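Local coordinates for protein member of s1p family of ribosomal proteins (Pyrococcus furiosus, PDB 5YH1) that binds manganese through its DHH domain and probably acts on nucleic acid as a RecJ-like exonuclease, at residues I416-F419 with E425-E428; L367-D372 with G421-V426; A397-D402 with A431-K436. One frame throughout, in Å; residues are numbered along the deposited sequence.

Contact 1: I416-F419 with E425-E428; sequences IKFF and EVLE
Phe418 meets Val426 and Leu427 through carbon alone. Both methyls of Val426 take part: CG1 lies 4.0 Å from CD2 of the Phe418 ring, and CG2 sits the same distance from CB of Phe418, so the valine spans the start of the side chain and one flank of the ring. Leu427 adds its CD2 methyl, 4.3 Å from CE2 of Phe418. Val426 CG1 and Leu427 CD2 come to the ring at a slant. With chi1 at 43°, CG of Phe418 stands between its backbone N and carbonyl carbon, which turns the ring toward the helix. Val426 has CG1 anti to the backbone N (chi1 172°), which leaves CG2 for the phenylalanine CB. Within its own segment the ring receives Ile416 CG2 at its edge, in plane. Farther out, backbone hydrogen bonds join Ile416 to Ala374 and Phe418 to Asp372, fixing the chain that carries the ring, while Leu400, Ala403 and Val405 close around Val426. The CA atoms of Phe418 and Val426 remain 7.6 Å apart, a separation bridged by side chains. This is the apolar layer between a mixed sheet and helix 423-435, which turns back over the end of strand 413-417 that precedes it.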
loop_
_atom_site.group_PDB
_atom_site.type_symbol
_atom_site.label_atom_id
_atom_site.label_comp_id
_atom_site.label_asym_id
_atom_site.label_seq_id
_atom_site.Cartn_x
_atom_site.Cartn_y
_atom_site.Cartn_z
ATOM N N ILE A 416 15.240 18.515 -7.726
ATOM C CA ILE A 416 14.965 19.583 -6.782
ATOM C C ILE A 416 13.544 19.373 -6.270
ATOM O O ILE A 416 12.680 18.869 -7.001
ATOM C CB ILE A 416 15.041 20.964 -7.460
ATOM C CG1 ILE A 416 16.359 21.124 -8.227
ATOM C CG2 ILE A 416 14.949 22.073 -6.429
ATOM C CD1 ILE A 416 16.443 22.398 -9.051
ATOM N N LYS A 417 13.311 19.732 -5.013
ATOM C CA LYS A 417 11.961 19.845 -4.467
ATOM C C LYS A 417 11.791 21.281 -4.004
ATOM O O LYS A 417 12.771 21.974 -3.722
ATOM C CB LYS A 417 11.740 18.882 -3.298
ATOM C CG LYS A 417 11.856 17.406 -3.655
ATOM N N PHE A 418 10.543 21.732 -3.962
ATOM C CA PHE A 418 10.208 23.087 -3.539
ATOM C C PHE A 418 8.707 23.152 -3.236
ATOM O O PHE A 418 7.974 22.195 -3.523
ATOM C CB PHE A 418 10.571 24.084 -4.639
ATOM C CG PHE A 418 10.181 23.623 -6.020
ATOM C CD1 PHE A 418 8.897 23.825 -6.500
ATOM C CD2 PHE A 418 11.105 22.985 -6.840
ATOM C CE1 PHE A 418 8.539 23.390 -7.764
ATOM C CE2 PHE A 418 10.749 22.558 -8.108
ATOM C CZ PHE A 418 9.470 22.761 -8.570
ATOM N N PHE A 419 8.266 24.269 -2.662
ATOM C CA PHE A 419 6.844 24.506 -2.398
ATOM C C PHE A 419 6.113 24.806 -3.703
ATOM O O PHE A 419 6.578 25.623 -4.507
ATOM C CB PHE A 419 6.653 25.692 -1.439
ATOM C CG PHE A 419 7.089 25.434 -0.018
ATOM C CD1 PHE A 419 7.251 24.148 0.485
ATOM C CD2 PHE A 419 7.315 26.503 0.834
ATOM C CE1 PHE A 419 7.653 23.945 1.799
ATOM C CE2 PHE A 419 7.710 26.306 2.145
ATOM C CZ PHE A 419 7.876 25.028 2.632
ATOM N N GLU A 425 8.882 31.091 -9.236
ATOM C CA GLU A 425 10.059 31.808 -8.750
ATOM C C GLU A 425 11.300 30.911 -8.706
ATOM O O GLU A 425 12.388 31.338 -9.075
ATOM C CB GLU A 425 9.813 32.411 -7.356
ATOM C CG GLU A 425 8.830 33.575 -7.321
ATOM C CD GLU A 425 7.374 33.150 -7.145
ATOM O OE1 GLU A 425 6.582 33.985 -6.672
ATOM O OE2 GLU A 425 6.999 31.997 -7.464
ATOM N N VAL A 426 11.139 29.681 -8.240
ATOM C CA VAL A 426 12.256 28.749 -8.163
ATOM C C VAL A 426 12.808 28.398 -9.560
ATOM O O VAL A 426 14.024 28.406 -9.775
ATOM C CB VAL A 426 11.863 27.466 -7.402
ATOM C CG1 VAL A 426 12.958 26.417 -7.498
ATOM C CG2 VAL A 426 11.589 27.782 -5.939
ATOM N N LEU A 427 11.919 28.108 -10.507
ATOM C CA LEU A 427 12.351 27.676 -11.839
ATOM C C LEU A 427 12.879 28.828 -12.672
ATOM O O LEU A 427 13.804 28.643 -13.446
ATOM C CB LEU A 427 11.221 26.965 -12.581
ATOM C CG LEU A 427 10.771 25.660 -11.921
ATOM C CD1 LEU A 427 9.751 24.968 -12.809
ATOM C CD2 LEU A 427 11.946 24.738 -11.617
ATOM N N GLU A 428 12.299 30.011 -12.516
ATOM C CA GLU A 428 12.862 31.197 -13.141
ATOM C C GLU A 428 14.240 31.531 -12.565
ATOM O O GLU A 428 15.133 31.935 -13.307
ATOM C CB GLU A 428 11.911 32.383 -13.030
ATOM C CG GLU A 428 10.729 32.263 -13.976
ATOM C CD GLU A 428 9.788 33.450 -13.916
ATOM O OE1 GLU A 428 9.971 34.327 -13.041
ATOM O OE2 GLU A 428 8.859 33.499 -14.751
#

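Contact 2: L367-D372 with G421-V426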
loop_
_atom_site.group_PDB
_atom_site.type_symbol
_atom_site.label_atom_id
_atom_site.label_comp_id
_atom_site.label_asym_id
_atom_site.label_seq_id
_atom_site.Cartn_x
_atom_site.Cartn_y
_atom_site.Cartn_z
ATOM N N LEU A 367 15.292 20.011 -18.077
ATOM C CA LEU A 367 14.592 20.238 -16.815
ATOM C C LEU A 367 13.149 19.760 -16.948
ATOM O O LEU A 367 12.366 20.347 -17.688
ATOM C CB LEU A 367 14.617 21.723 -16.494
ATOM C CG LEU A 367 13.782 22.173 -15.296
ATOM C CD1 LEU A 367 14.489 21.811 -14.008
ATOM C CD2 LEU A 367 13.551 23.673 -15.382
ATOM N N ALA A 368 12.804 18.696 -16.234
ATOM C CA ALA A 368 11.440 18.163 -16.240
ATOM C C ALA A 368 10.790 18.432 -14.898
ATOM O O ALA A 368 11.279 17.955 -13.883
ATOM C CB ALA A 368 11.463 16.670 -16.509
ATOM N N TYR A 369 9.685 19.175 -14.883
ATOM C CA TYR A 369 9.099 19.617 -13.615
ATOM C C TYR A 369 7.634 19.220 -13.420
ATOM O O TYR A 369 6.862 19.096 -14.374
ATOM C CB TYR A 369 9.253 21.129 -13.454
ATOM C CG TYR A 369 8.579 21.961 -14.516
ATOM C CD1 TYR A 369 7.251 22.372 -14.374
ATOM C CD2 TYR A 369 9.270 22.355 -15.658
ATOM C CE1 TYR A 369 6.637 23.143 -15.352
ATOM C CE2 TYR A 369 8.665 23.125 -16.639
ATOM C CZ TYR A 369 7.353 23.514 -16.483
ATOM O OH TYR A 369 6.762 24.277 -17.456
ATOM N N GLY A 370 7.281 19.012 -12.158
ATOM C CA GLY A 370 5.889 18.845 -11.733
ATOM C C GLY A 370 5.463 20.013 -10.858
ATOM O O GLY A 370 6.096 21.067 -10.889
ATOM N N PRO A 371 4.387 19.834 -10.065
ATOM C CA PRO A 371 3.921 20.909 -9.178
ATOM C C PRO A 371 4.979 21.356 -8.169
ATOM O O PRO A 371 5.103 22.544 -7.911
ATOM C CB PRO A 371 2.739 20.269 -8.418
ATOM C CG PRO A 371 2.363 19.056 -9.188
ATOM C CD PRO A 371 3.626 18.586 -9.863
ATOM N N ASP A 372 5.719 20.393 -7.613
ATOM C CA ASP A 372 6.600 20.636 -6.472
ATOM C C ASP A 372 7.961 19.922 -6.568
ATOM O O ASP A 372 8.621 19.697 -5.554
ATOM C CB ASP A 372 5.879 20.214 -5.181
ATOM C CG ASP A 372 5.487 18.753 -5.186
ATOM O OD1 ASP A 372 5.695 18.064 -6.208
ATOM O OD2 ASP A 372 4.955 18.288 -4.169
ATOM N N GLY A 421 3.565 26.550 -4.431
ATOM C CA GLY A 421 3.233 27.954 -4.592
ATOM C C GLY A 421 4.401 28.855 -4.940
ATOM O O GLY A 421 4.188 30.017 -5.252
ATOM N N LYS A 422 5.632 28.342 -4.881
ATOM C CA LYS A 422 6.807 29.116 -5.288
ATOM C C LYS A 422 7.495 28.519 -6.531
ATOM O O LYS A 422 8.653 28.838 -6.804
ATOM C CB LYS A 422 7.816 29.213 -4.132
ATOM C CG LYS A 422 7.337 29.918 -2.859
ATOM C CD LYS A 422 6.590 31.224 -3.103
ATOM C CE LYS A 422 7.455 32.325 -3.684
ATOM N NZ LYS A 422 8.065 33.140 -2.603
ATOM N N ARG A 423 6.790 27.672 -7.282
ATOM C CA ARG A 423 7.397 27.005 -8.434
ATOM C C ARG A 423 7.951 27.987 -9.467
ATOM O O ARG A 423 9.099 27.872 -9.883
ATOM C CB ARG A 423 6.419 26.068 -9.134
ATOM C CG ARG A 423 7.080 25.378 -10.322
ATOM C CD ARG A 423 6.203 24.316 -10.939
ATOM N NE ARG A 423 5.073 24.907 -11.627
ATOM C CZ ARG A 423 4.157 24.210 -12.282
ATOM N NH1 ARG A 423 3.146 24.833 -12.869
ATOM N NH2 ARG A 423 4.247 22.887 -12.338
ATOM N N LYS A 424 7.116 28.930 -9.880
ATOM C CA LYS A 424 7.489 29.927 -10.879
ATOM C C LYS A 424 8.805 30.618 -10.482
ATOM O O LYS A 424 9.733 30.697 -11.287
ATOM C CB LYS A 424 6.367 30.951 -11.011
ATOM C CG LYS A 424 6.460 31.906 -12.191
ATOM C CD LYS A 424 5.655 33.167 -11.889
ATOM C CE LYS A 424 5.058 33.802 -13.133
ATOM N NZ LYS A 424 6.100 34.335 -14.050
ATOM N N GLU A 425 8.882 31.091 -9.236
ATOM C CA GLU A 425 10.059 31.808 -8.750
ATOM C C GLU A 425 11.300 30.911 -8.706
ATOM O O GLU A 425 12.388 31.338 -9.075
ATOM C CB GLU A 425 9.813 32.411 -7.356
ATOM C CG GLU A 425 8.830 33.575 -7.321
ATOM C CD GLU A 425 7.374 33.150 -7.145
ATOM O OE1 GLU A 425 6.582 33.985 -6.672
ATOM O OE2 GLU A 425 6.999 31.997 -7.464
ATOM N N VAL A 426 11.139 29.681 -8.240
ATOM C CA VAL A 426 12.256 28.749 -8.163
ATOM C C VAL A 426 12.808 28.398 -9.560
ATOM O O VAL A 426 14.024 28.406 -9.775
ATOM C CB VAL A 426 11.863 27.466 -7.402
ATOM C CG1 VAL A 426 12.958 26.417 -7.498
ATOM C CG2 VAL A 426 11.589 27.782 -5.939
#
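The backbone of Tyr369 is extended and takes helical values at Pro371, while across from them Arg423 begins the helix behind Lys422 at the N-cap. Arg423 carries the contact. Its NH2 donates a hydrogen bond of 3.0 Å to Gly370 O, nearly straight at the hydrogen (163°). The oxygen lies in the guanidinium plane, yet the donor stands well above the carbonyl plane, so the bond does not follow a lone pair. CG anti to the backbone N and a bend at chi3 (70°) carry the guanidinium across to this carbonyl, with CD passing 3.3 Å from Gly370 O and 3.7 Å from Pro371 O. Tyr369 and Arg423 meet almost perpendicularly, their planes 80° apart: NH2 approaches the ring edge, 3.7 Å from Tyr369 CD1, while Tyr369 CE1 lies over one guanidinium face, toward its rim. The arginine is thus held at its edge by the carbonyl, with just the CE1 corner of the tyrosine over one face. Tyr369 ends strand 364-369, bordered by strands 325-330 and 373-378, and its side chain touches Asp330 and Ala374. Phe418 packs on Arg423, joining the start of helix 423-435 to this end of the mixed sheet.

Contact 3: A397-D402 with A431-K436; sequences AEKLPD and AKEVLK
A salt-bridge network of Lys399, Glu433 and Lys436 spans the gap between two helices packed beside the mixed sheet, 389-399 near its C-terminal end and 423-435 near its own. The helices keep their distance here: the nearest CA atoms, those of Lys399 and Glu433, are 11.3 Å apart, and the two segments together bury just 61 Å². Long side chains therefore do the bridging. Lys399 and Glu433 reach toward each other from opposite directions and meet at 3.5 Å between Lys399 NZ and Glu433 OE1, a salt bridge for which the geometry supports no hydrogen bond. Lys399 runs nearly extended and bends only at chi4 (70°), which sets its ammonium beside the carboxylate, while a bend of Glu433 at chi2 (-54°) goes with OE1 meeting both ammonium groups. The same OE1 is held more closely from within its own segment, where Lys436 NZ donates a hydrogen bond of 3.1 Å to Glu433 OE1, itself a salt bridge. One oxygen is thus shared by two ammonium groups, the nitrogens NZ of Lys399 and NZ of Lys436 standing 4.4 Å apart, and its charge probably balances them in part. With an alanine at the position of Glu433, the two ammonium groups would probably lose their shared counter-charge and be free to swing apart, undoing the ionic tie between the helices. Beyond the network, Leu400 packs on Val426 and Ala429 of helix 423-435. At Glu433, the ammonium of Lys436 meets OE1 on the syn side, 30° out of the carboxylate plane.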
loop_
_atom_site.group_PDB
_atom_site.type_symbol
_atom_site.label_atom_id
_atom_site.label_comp_id
_atom_site.label_asym_id
_atom_site.label_seq_id
_atom_site.Cartn_x
_atom_site.Cartn_y
_atom_site.Cartn_z
ATOM N N ALA A 397 18.264 28.088 -2.591
ATOM C CA ALA A 397 17.800 28.069 -1.203
ATOM C C ALA A 397 18.086 29.386 -0.482
ATOM O O ALA A 397 17.240 29.885 0.263
ATOM C CB ALA A 397 18.429 26.907 -0.447
ATOM N N GLU A 398 19.266 29.955 -0.728
ATOM C CA GLU A 398 19.655 31.228 -0.128
ATOM C C GLU A 398 18.873 32.405 -0.710
ATOM O O GLU A 398 18.508 33.314 0.032
ATOM C CB GLU A 398 21.168 31.461 -0.276
ATOM C CG GLU A 398 21.638 32.865 0.111
ATOM C CD GLU A 398 23.154 33.034 0.055
ATOM O OE1 GLU A 398 23.612 34.171 -0.211
ATOM O OE2 GLU A 398 23.891 32.041 0.276
ATOM N N LYS A 399 18.632 32.406 -2.022
ATOM C CA LYS A 399 17.855 33.478 -2.661
ATOM C C LYS A 399 16.365 33.406 -2.335
ATOM O O LYS A 399 15.674 34.405 -2.441
ATOM C CB LYS A 399 17.971 33.432 -4.185
ATOM C CG LYS A 399 19.297 33.884 -4.756
ATOM C CD LYS A 399 19.150 34.220 -6.239
ATOM C CE LYS A 399 20.316 35.064 -6.743
ATOM N NZ LYS A 399 21.581 34.283 -6.799
ATOM N N LEU A 400 15.870 32.219 -1.996
ATOM C CA LEU A 400 14.427 31.987 -1.823
ATOM C C LEU A 400 14.220 31.137 -0.581
ATOM O O LEU A 400 13.823 29.972 -0.678
ATOM C CB LEU A 400 13.846 31.273 -3.052
ATOM C CG LEU A 400 14.076 31.950 -4.403
ATOM C CD1 LEU A 400 13.704 31.022 -5.556
ATOM C CD2 LEU A 400 13.291 33.246 -4.492
ATOM N N PRO A 401 14.510 31.712 0.601
ATOM C CA PRO A 401 14.473 30.928 1.846
ATOM C C PRO A 401 13.070 30.417 2.222
ATOM O O PRO A 401 12.944 29.399 2.906
ATOM C CB PRO A 401 15.033 31.904 2.900
ATOM C CG PRO A 401 14.868 33.275 2.313
ATOM C CD PRO A 401 14.901 33.120 0.822
ATOM N N ASP A 402 12.035 31.092 1.736
ATOM C CA ASP A 402 10.641 30.689 1.969
ATOM C C ASP A 402 10.079 29.683 0.946
ATOM O O ASP A 402 8.900 29.347 1.003
ATOM C CB ASP A 402 9.752 31.940 1.951
ATOM C CG ASP A 402 9.719 32.601 0.590
ATOM O OD1 ASP A 402 10.752 32.530 -0.136
ATOM O OD2 ASP A 402 8.679 33.198 0.236
ATOM N N ALA A 431 16.616 29.069 -14.046
ATOM C CA ALA A 431 16.940 29.421 -15.427
ATOM C C ALA A 431 17.960 30.573 -15.498
ATOM O O ALA A 431 18.820 30.587 -16.380
ATOM C CB ALA A 431 15.679 29.760 -16.197
ATOM N N LYS A 432 17.878 31.521 -14.562
ATOM C CA LYS A 432 18.809 32.650 -14.539
ATOM C C LYS A 432 20.210 32.175 -14.200
ATOM O O LYS A 432 21.184 32.677 -14.756
ATOM C CB LYS A 432 18.376 33.735 -13.543
ATOM N N GLU A 433 20.314 31.208 -13.292
ATOM C CA GLU A 433 21.610 30.638 -12.952
ATOM C C GLU A 433 22.257 29.925 -14.147
ATOM O O GLU A 433 23.486 29.930 -14.278
ATOM C CB GLU A 433 21.495 29.666 -11.777
ATOM C CG GLU A 433 21.146 30.337 -10.456
ATOM C CD GLU A 433 22.097 31.470 -10.091
ATOM O OE1 GLU A 433 21.613 32.599 -9.873
ATOM O OE2 GLU A 433 23.325 31.235 -10.041
ATOM N N VAL A 434 21.432 29.309 -14.996
ATOM C CA VAL A 434 21.921 28.616 -16.187
ATOM C C VAL A 434 22.367 29.637 -17.237
ATOM O O VAL A 434 23.444 29.484 -17.802
ATOM C CB VAL A 434 20.871 27.638 -16.764
ATOM C CG1 VAL A 434 21.350 27.042 -18.078
ATOM C CG2 VAL A 434 20.593 26.518 -15.766
ATOM N N LEU A 435 21.553 30.670 -17.476
ATOM C CA LEU A 435 21.934 31.794 -18.350
ATOM C C LEU A 435 23.286 32.417 -17.989
ATOM O O LEU A 435 24.042 32.792 -18.868
ATOM C CB LEU A 435 20.888 32.909 -18.308
ATOM C CG LEU A 435 19.716 32.795 -19.282
ATOM C CD1 LEU A 435 18.553 33.653 -18.799
ATOM C CD2 LEU A 435 20.141 33.199 -20.686
ATOM N N LYS A 436 23.565 32.529 -16.693
ATOM C CA LYS A 436 24.773 33.188 -16.195
ATOM C C LYS A 436 26.033 32.325 -16.254
ATOM O O LYS A 436 27.130 32.822 -16.012
ATOM C CB LYS A 436 24.555 33.656 -14.745
ATOM C CG LYS A 436 23.590 34.827 -14.624
ATOM C CD LYS A 436 22.989 34.960 -13.229
ATOM C CE LYS A 436 24.035 34.960 -12.127
ATOM N NZ LYS A 436 23.384 34.946 -10.787
#

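Overall arrangement
All three contacts use helix 423-435, contacts 1 and 2 near its start and contact 3 near its end, with different chemistry. Contact 1 is the buried one and wholly apolar; contact 2 is partly buried and rests on an arginine-to-carbonyl bond; contact 3 lies toward the surface and is ionic. Contacts 1 and 2, with centres about 4 Å apart, both tie the helix to the mixed sheet, and their segments overlap on it; Leu427 CD1 reaches to 3.7 Å from Tyr369 CG. Contact 3 instead joins the helix to helix 389-399, its centre about 12 Å from that of contact 2. The Lys422 NZ to Asp402 OD2 salt bridge, at 2.9 Å, connects those two contacts directly.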